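Local coordinates for probable N-glycosylase/DNA lyase (Thermotoga maritima, PDB 3N0U), which is a probable DNA glycosylase of the helix-hairpin-helix clan, with an all-helical fold, at residues C57-N62 / K136-E142; S127-L131 / A143-L147. One frame throughout, in Å; residues are numbered along the deposited sequence.

A motif built by local contacts can be set into its fold by a long-range one, and this chain illustrates both. Contact 1 takes the C-terminal end of helix 47-59 and the loop after it and, across 73 largely helical residues, brings them to the hairpin and helix start at 136-142. Contact 2 closes a far shorter loop of 11 residues, pairing helix 124-134 with helix 140-148 across that hairpin. The two cross, since their segments alternate along the chain, and helix 140-148 serves both. They also touch: Cys-57 SG lies 3.4 Å from Phe-146 N, and Trp-140 CE3 lies 3.7 Å from Arg-128 CD. Their centres are about 10 Å apart.

Contact 1 (C57-N62 / K136-E142); sequences CVLTAN and KGIGWKE. With NA (sodium ion), chain D.
The hairpin of a helix-hairpin-helix motif meets the end of helix 47-59 here, beside a sodium site. Residues 57-59 are helical; Thr-60 leaves helical geometry (phi/psi -98/14), and Ala-61 and Asn-62 run on as loop. Opposite, Gly-137 has a positive phi (72/12), Ile-138 is extended (-125/107), and Gly-139 (-100/-160) is the N-cap of the helix entered at Trp-140. In register, the CA atoms of Val-58 and Gly-137 are 5.3 Å apart, those of Cys-57 and Glu-142 5.8 Å. Ile-138, with chi1 and chi2 both m, brings CD1 to 3.7 Å from Val-58 CG2 and 4.1 Å from Cys-57 CB, the apolar part of the joint. Next to it, one water donates to both Val-58 O (2.9 Å) and Gly-137 O (2.7 Å). Polar contacts follow at the helix start. Glu-142 (chi1 m, chi2 p) accepts from Gly-139 N at OE1 (2.9 Å), the N3-to-N-cap half of a capping box, whose other half a glycine N-cap cannot supply; a CB on Gly-139 would crowd that oxygen. Glu-142 OE2 forms a salt bridge with Lys-141 NZ (2.7 Å) and lies 3.5 Å from Ala-61 CB. Lys-141, t, t, p along its first three chi angles, reaches back so that NZ also donates to Ala-61 O (2.8 Å). Ile-138 O binds the sodium ion at 2.4 Å, with two waters and the backbone oxygens of Val-132 and Ala-135. A glycine-containing hairpin whose carbonyl, with others from the preceding helix end, binds a metal ion is characteristic of the helix-hairpin-helix motif in DNA glycosylases.

Contact 2 (S127-L131 / A143-L147); sequences SREFL and ASHFL
Both segments are helical throughout, with 127-131 inside helix 124-134 and 143-147 inside helix 140-148. Their axes approach to 9.4 Å at 128° between N-to-C directions, so they run roughly antiparallel but steeply crossed. The nearest CA pair is Arg-128 and Ala-143, 5.4 Å apart, and the small alanine lets the backbones come this close. Ala-143 CB sits between Arg-128 CG (3.8 Å) and Leu-131 CB (3.9 Å). Leu-131 (m, t) carries its CD1 to 3.6 Å from Phe-146 CD2, approaching the ring obliquely, and to 4.3 Å from Leu-147 CG. Leu-147, also m, t, sends CD1 back over the first turn of the partner segment, 3.9 Å from Arg-128 CB and 4.1 Å from Ser-127 CB. Arg-128 starts t, t, p and stretches along the flank of this apolar seam until NH1 donates to Ser-144 OG (2.9 Å, N-H...O angle 164°). The same NH1 makes a salt bridge with Glu-188, tying the contact to helix 181-198; Ser-144 OG is also hydrogen-bonded to Trp-140 O, one turn back in its own helix. Phe-146 packs on Leu-54 and Cys-57 of helix 47-59. Such a crossed, buried pair joined by a short hairpin is the two-helix frame of a helix-hairpin-helix motif.

Contact 1 (C57-N62 / K136-E142)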
ATOM      1  N   CYS A  57       1.905   4.315  -5.193  1.00 15.58           N
ATOM      2  CA  CYS A  57       1.385   4.548  -3.858  1.00 15.73           C
ATOM      3  C   CYS A  57       1.017   6.023  -3.616  1.00 15.09           C
ATOM      4  O   CYS A  57       0.053   6.326  -2.915  1.00 19.18           O
ATOM      5  CB  CYS A  57       2.364   4.025  -2.803  1.00 17.81           C
ATOM      6  SG  CYS A  57       2.558   2.228  -2.872  1.00 19.17           S
ATOM      7  N   VAL A  58       1.751   6.935  -4.227  1.00 15.96           N
ATOM      8  CA  VAL A  58       1.380   8.349  -4.184  1.00 14.23           C
ATOM      9  C   VAL A  58      -0.009   8.535  -4.818  1.00 16.50           C
ATOM     10  O   VAL A  58      -0.864   9.258  -4.297  1.00 19.42           O
ATOM     11  CB  VAL A  58       2.421   9.216  -4.925  1.00 16.15           C
ATOM     12  CG1 VAL A  58       1.924  10.628  -5.118  1.00 20.48           C
ATOM     13  CG2 VAL A  58       3.752   9.218  -4.178  1.00 17.24           C
ATOM     14  N   LEU A  59      -0.229   7.871  -5.939  1.00 15.15           N
ATOM     15  CA  LEU A  59      -1.470   8.069  -6.699  1.00 14.87           C
ATOM     16  C   LEU A  59      -2.679   7.411  -6.080  1.00 17.59           C
ATOM     17  O   LEU A  59      -3.807   7.863  -6.305  1.00 19.34           O
ATOM     18  CB  LEU A  59      -1.331   7.534  -8.120  1.00 16.68           C
ATOM     19  CG  LEU A  59      -0.264   8.221  -8.966  1.00 17.43           C
ATOM     20  CD1 LEU A  59      -0.183   7.550 -10.325  1.00 19.82           C
ATOM     21  CD2 LEU A  59      -0.508   9.712  -9.111  1.00 20.27           C
ATOM     22  N   THR A  60      -2.481   6.346  -5.312  1.00 16.90           N
ATOM     23  CA  THR A  60      -3.630   5.655  -4.752  1.00 19.04           C
ATOM     24  C   THR A  60      -3.938   6.050  -3.319  1.00 27.55           C
ATOM     25  O   THR A  60      -4.764   5.400  -2.676  1.00 41.35           O
ATOM     26  CB  THR A  60      -3.449   4.139  -4.822  1.00 21.82           C
ATOM     27  OG1 THR A  60      -2.287   3.767  -4.083  1.00 23.56           O
ATOM     28  CG2 THR A  60      -3.325   3.689  -6.273  1.00 28.74           C
ATOM     29  N   ALA A  61      -3.355   7.145  -2.839  1.00 23.45           N
ATOM     30  CA  ALA A  61      -3.579   7.586  -1.452  1.00 29.09           C
ATOM     31  C   ALA A  61      -5.052   7.743  -1.125  1.00 35.57           C
ATOM     32  O   ALA A  61      -5.496   7.358  -0.030  1.00 36.46           O
ATOM     33  CB  ALA A  61      -2.859   8.874  -1.178  1.00 26.04           C
ATOM     34  N   ASN A  62      -5.796   8.315  -2.066  1.00 29.28           N
ATOM     35  CA  ASN A  62      -7.235   8.491  -1.937  1.00 33.15           C
ATOM     36  C   ASN A  62      -7.900   8.162  -3.266  1.00 34.11           C
ATOM     37  O   ASN A  62      -8.763   8.900  -3.748  1.00 32.90           O
ATOM     38  CB  ASN A  62      -7.580   9.930  -1.537  1.00 48.10           C
ATOM     39  CG  ASN A  62      -7.450  10.178  -0.037  1.00 69.10           C
ATOM     40  OD1 ASN A  62      -7.213   9.256   0.746  1.00 71.74           O
ATOM     41  ND2 ASN A  62      -7.630  11.430   0.370  1.00 78.30           N
ATOM     42  N   LYS A 136       7.280  12.797  -0.431  1.00 18.56           N
ATOM     43  CA  LYS A 136       6.067  13.600  -0.590  1.00 19.11           C
ATOM     44  C   LYS A 136       4.893  12.744  -1.022  1.00 17.40           C
ATOM     45  O   LYS A 136       5.045  11.838  -1.831  1.00 17.24           O
ATOM     46  CB  LYS A 136       6.326  14.682  -1.645  1.00 19.25           C
ATOM     47  CG  LYS A 136       7.514  15.577  -1.302  1.00 25.86           C
ATOM     48  CD  LYS A 136       7.268  16.287   0.012  1.00 37.18           C
ATOM     49  CE  LYS A 136       8.318  17.347   0.281  1.00 62.32           C
ATOM     50  NZ  LYS A 136       8.095  17.993   1.602  1.00 76.85           N
ATOM     51  N   GLY A 137       3.723  13.044  -0.469  1.00 18.15           N
ATOM     52  CA  GLY A 137       2.520  12.305  -0.768  1.00 18.36           C
ATOM     53  C   GLY A 137       2.485  10.914  -0.165  1.00 18.41           C
ATOM     54  O   GLY A 137       1.631  10.101  -0.526  1.00 19.92           O
ATOM     55  N   ILE A 138       3.408  10.644   0.752  1.00 16.77           N
ATOM     56  CA  ILE A 138       3.505   9.348   1.389  1.00 16.91           C
ATOM     57  C   ILE A 138       3.451   9.490   2.913  1.00 16.37           C
ATOM     58  O   ILE A 138       4.408   9.957   3.533  1.00 18.81           O
ATOM     59  CB  ILE A 138       4.839   8.662   1.035  1.00 18.60           C
ATOM     60  CG1 ILE A 138       4.926   8.396  -0.469  1.00 17.76           C
ATOM     61  CG2 ILE A 138       5.036   7.372   1.858  1.00 20.71           C
ATOM     62  CD1 ILE A 138       3.971   7.339  -0.995  1.00 19.60           C
ATOM     63  N   GLY A 139       2.333   9.109   3.511  1.00 17.79           N
ATOM     64  CA  GLY A 139       2.210   9.047   4.957  1.00 21.39           C
ATOM     65  C   GLY A 139       2.365   7.629   5.487  1.00 16.23           C
ATOM     66  O   GLY A 139       2.893   6.748   4.808  1.00 17.04           O
ATOM     67  N   TRP A 140       1.879   7.391   6.702  1.00 19.29           N
ATOM     68  CA  TRP A 140       2.066   6.090   7.333  1.00 17.94           C
ATOM     69  C   TRP A 140       1.450   4.956   6.511  1.00 17.45           C
ATOM     70  O   TRP A 140       2.075   3.920   6.306  1.00 18.58           O
ATOM     71  CB  TRP A 140       1.502   6.111   8.754  1.00 20.89           C
ATOM     72  CG  TRP A 140       2.354   6.959   9.612  1.00 22.75           C
ATOM     73  CD1 TRP A 140       2.176   8.277   9.905  1.00 25.90           C
ATOM     74  CD2 TRP A 140       3.573   6.564  10.236  1.00 21.02           C
ATOM     75  NE1 TRP A 140       3.208   8.724  10.698  1.00 26.98           N
ATOM     76  CE2 TRP A 140       4.080   7.691  10.910  1.00 22.23           C
ATOM     77  CE3 TRP A 140       4.285   5.362  10.296  1.00 23.80           C
ATOM     78  CZ2 TRP A 140       5.263   7.654  11.631  1.00 30.90           C
ATOM     79  CZ3 TRP A 140       5.455   5.327  11.027  1.00 30.27           C
ATOM     80  CH2 TRP A 140       5.939   6.467  11.672  1.00 28.54           C
ATOM     81  N   LYS A 141       0.247   5.183   5.998  1.00 18.50           N
ATOM     82  CA  LYS A 141      -0.466   4.162   5.247  1.00 17.08           C
ATOM     83  C   LYS A 141       0.232   3.881   3.928  1.00 15.74           C
ATOM     84  O   LYS A 141       0.429   2.726   3.549  1.00 17.07           O
ATOM     85  CB  LYS A 141      -1.895   4.641   4.976  1.00 25.31           C
ATOM     86  CG  LYS A 141      -2.740   3.712   4.151  1.00 27.78           C
ATOM     87  CD  LYS A 141      -4.005   4.451   3.699  1.00 39.68           C
ATOM     88  CE  LYS A 141      -3.757   5.261   2.438  1.00 50.08           C
ATOM     89  NZ  LYS A 141      -4.520   6.527   2.431  1.00 59.98           N
ATOM     90  N   GLU A 142       0.592   4.940   3.213  1.00 17.44           N
ATOM     91  CA  GLU A 142       1.174   4.777   1.892  1.00 16.43           C
ATOM     92  C   GLU A 142       2.591   4.216   1.950  1.00 13.91           C
ATOM     93  O   GLU A 142       3.008   3.500   1.049  1.00 16.00           O
ATOM     94  CB  GLU A 142       1.147   6.112   1.139  1.00 18.72           C
ATOM     95  CG  GLU A 142      -0.252   6.716   0.939  1.00 26.08           C
ATOM     96  CD  GLU A 142      -0.887   7.459   2.187  1.00 27.37           C
ATOM     97  OE1 GLU A 142      -0.229   7.769   3.224  1.00 22.14           O
ATOM     98  OE2 GLU A 142      -2.100   7.763   2.091  1.00 36.07           O
TER
HETATM   99 NA    NA D 208       5.982  11.778   3.601  1.00 22.12          NA
HETATM  100  O   HOH W   1      -0.299  11.111  -2.204  1.00 18.36           O
HETATM  101  O   HOH W   2       3.742  12.907   3.367  1.00 33.97           O
HETATM  102  O   HOH W   3       7.149  14.156   3.721  1.00 42.67           O

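Contact 2 (S127-L131 / A143-L147)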
ATOM      1  N   SER A 127      12.511   1.938   7.637  1.00 21.71           N
ATOM      2  CA  SER A 127      12.275   2.408   6.272  1.00 19.53           C
ATOM      3  C   SER A 127      10.952   3.147   6.162  1.00 19.29           C
ATOM      4  O   SER A 127      10.867   4.163   5.489  1.00 20.14           O
ATOM      5  CB  SER A 127      12.336   1.243   5.283  1.00 21.27           C
ATOM      6  OG  SER A 127      13.664   0.748   5.253  1.00 25.33           O
ATOM      7  N   ARG A 128       9.930   2.668   6.855  1.00 19.03           N
ATOM      8  CA  ARG A 128       8.644   3.350   6.821  1.00 18.55           C
ATOM      9  C   ARG A 128       8.768   4.745   7.441  1.00 20.34           C
ATOM     10  O   ARG A 128       8.236   5.706   6.899  1.00 20.16           O
ATOM     11  CB  ARG A 128       7.564   2.539   7.547  1.00 20.59           C
ATOM     12  CG  ARG A 128       6.290   3.345   7.782  1.00 18.48           C
ATOM     13  CD  ARG A 128       5.139   2.441   8.150  1.00 21.11           C
ATOM     14  NE  ARG A 128       5.379   1.821   9.440  1.00 19.63           N
ATOM     15  CZ  ARG A 128       4.683   0.818   9.942  1.00 19.27           C
ATOM     16  NH1 ARG A 128       3.690   0.286   9.257  1.00 20.88           N
ATOM     17  NH2 ARG A 128       4.988   0.355  11.143  1.00 23.17           N
ATOM     18  N   GLU A 129       9.488   4.861   8.559  1.00 18.86           N
ATOM     19  CA  GLU A 129       9.691   6.155   9.209  1.00 20.33           C
ATOM     20  C   GLU A 129      10.354   7.120   8.229  1.00 21.69           C
ATOM     21  O   GLU A 129       9.987   8.285   8.135  1.00 21.98           O
ATOM     22  CB  GLU A 129      10.574   6.017  10.458  1.00 25.37           C
ATOM     23  CG  GLU A 129       9.861   5.419  11.658  1.00 27.17           C
ATOM     24  CD  GLU A 129      10.797   5.187  12.854  1.00 37.70           C
ATOM     25  OE1 GLU A 129      11.970   5.617  12.802  1.00 43.98           O
ATOM     26  OE2 GLU A 129      10.351   4.561  13.840  1.00 46.25           O
ATOM     27  N   PHE A 130      11.348   6.622   7.511  1.00 19.45           N
ATOM     28  CA  PHE A 130      12.061   7.445   6.538  1.00 20.09           C
ATOM     29  C   PHE A 130      11.146   7.984   5.459  1.00 18.73           C
ATOM     30  O   PHE A 130      11.202   9.149   5.119  1.00 21.10           O
ATOM     31  CB  PHE A 130      13.193   6.665   5.881  1.00 20.90           C
ATOM     32  CG  PHE A 130      13.883   7.438   4.793  1.00 21.49           C
ATOM     33  CD1 PHE A 130      13.436   7.364   3.485  1.00 26.04           C
ATOM     34  CD2 PHE A 130      14.939   8.279   5.093  1.00 26.83           C
ATOM     35  CE1 PHE A 130      14.053   8.098   2.484  1.00 25.82           C
ATOM     36  CE2 PHE A 130      15.566   9.017   4.091  1.00 29.80           C
ATOM     37  CZ  PHE A 130      15.121   8.928   2.793  1.00 29.20           C
ATOM     38  N   LEU A 131      10.303   7.120   4.919  1.00 19.09           N
ATOM     39  CA  LEU A 131       9.425   7.512   3.838  1.00 22.38           C
ATOM     40  C   LEU A 131       8.369   8.483   4.323  1.00 18.80           C
ATOM     41  O   LEU A 131       8.026   9.421   3.620  1.00 19.35           O
ATOM     42  CB  LEU A 131       8.768   6.275   3.231  1.00 21.45           C
ATOM     43  CG  LEU A 131       9.706   5.378   2.440  1.00 21.04           C
ATOM     44  CD1 LEU A 131       9.031   4.044   2.188  1.00 25.34           C
ATOM     45  CD2 LEU A 131      10.164   6.044   1.125  1.00 20.94           C
ATOM     46  N   ALA A 143       3.339   4.552   3.000  1.00 16.24           N
ATOM     47  CA  ALA A 143       4.674   3.987   3.179  1.00 18.58           C
ATOM     48  C   ALA A 143       4.570   2.493   3.461  1.00 13.58           C
ATOM     49  O   ALA A 143       5.359   1.689   2.934  1.00 16.26           O
ATOM     50  CB  ALA A 143       5.386   4.667   4.324  1.00 19.46           C
ATOM     51  N   SER A 144       3.611   2.102   4.293  1.00 17.01           N
ATOM     52  CA  SER A 144       3.358   0.685   4.533  1.00 18.38           C
ATOM     53  C   SER A 144       2.998  -0.043   3.256  1.00 15.68           C
ATOM     54  O   SER A 144       3.463  -1.146   3.008  1.00 16.78           O
ATOM     55  CB  SER A 144       2.225   0.521   5.533  1.00 17.87           C
ATOM     56  OG  SER A 144       2.522   1.226   6.730  1.00 18.49           O
ATOM     57  N   HIS A 145       2.165   0.599   2.458  1.00 15.39           N
ATOM     58  CA  HIS A 145       1.708   0.070   1.187  1.00 15.52           C
ATOM     59  C   HIS A 145       2.866  -0.172   0.223  1.00 15.05           C
ATOM     60  O   HIS A 145       2.977  -1.258  -0.360  1.00 16.51           O
ATOM     61  CB  HIS A 145       0.725   1.075   0.598  1.00 16.39           C
ATOM     62  CG  HIS A 145      -0.036   0.580  -0.582  1.00 16.66           C
ATOM     63  ND1 HIS A 145      -0.901   1.391  -1.281  1.00 29.26           N
ATOM     64  CD2 HIS A 145      -0.096  -0.637  -1.174  1.00 18.01           C
ATOM     65  CE1 HIS A 145      -1.452   0.703  -2.266  1.00 26.82           C
ATOM     66  NE2 HIS A 145      -0.980  -0.531  -2.223  1.00 22.89           N
ATOM     67  N   PHE A 146       3.721   0.840   0.063  1.00 15.48           N
ATOM     68  CA  PHE A 146       4.896   0.716  -0.792  1.00 15.39           C
ATOM     69  C   PHE A 146       5.765  -0.465  -0.339  1.00 15.48           C
ATOM     70  O   PHE A 146       6.154  -1.322  -1.149  1.00 17.47           O
ATOM     71  CB  PHE A 146       5.714   2.018  -0.777  1.00 16.76           C
ATOM     72  CG  PHE A 146       7.085   1.894  -1.404  1.00 15.56           C
ATOM     73  CD1 PHE A 146       7.226   1.750  -2.764  1.00 15.82           C
ATOM     74  CD2 PHE A 146       8.207   1.912  -0.618  1.00 17.33           C
ATOM     75  CE1 PHE A 146       8.468   1.631  -3.330  1.00 17.89           C
ATOM     76  CE2 PHE A 146       9.456   1.780  -1.180  1.00 19.48           C
ATOM     77  CZ  PHE A 146       9.577   1.642  -2.542  1.00 18.26           C
ATOM     78  N   LEU A 147       6.094  -0.509   0.940  1.00 16.83           N
ATOM     79  CA  LEU A 147       6.974  -1.567   1.425  1.00 16.11           C
ATOM     80  C   LEU A 147       6.358  -2.955   1.211  1.00 14.30           C
ATOM     81  O   LEU A 147       7.011  -3.880   0.712  1.00 15.95           O
ATOM     82  CB  LEU A 147       7.378  -1.305   2.881  1.00 18.16           C
ATOM     83  CG  LEU A 147       8.319  -0.092   3.036  1.00 18.77           C
ATOM     84  CD1 LEU A 147       8.430   0.333   4.484  1.00 20.46           C
ATOM     85  CD2 LEU A 147       9.704  -0.396   2.456  1.00 19.41           C
TER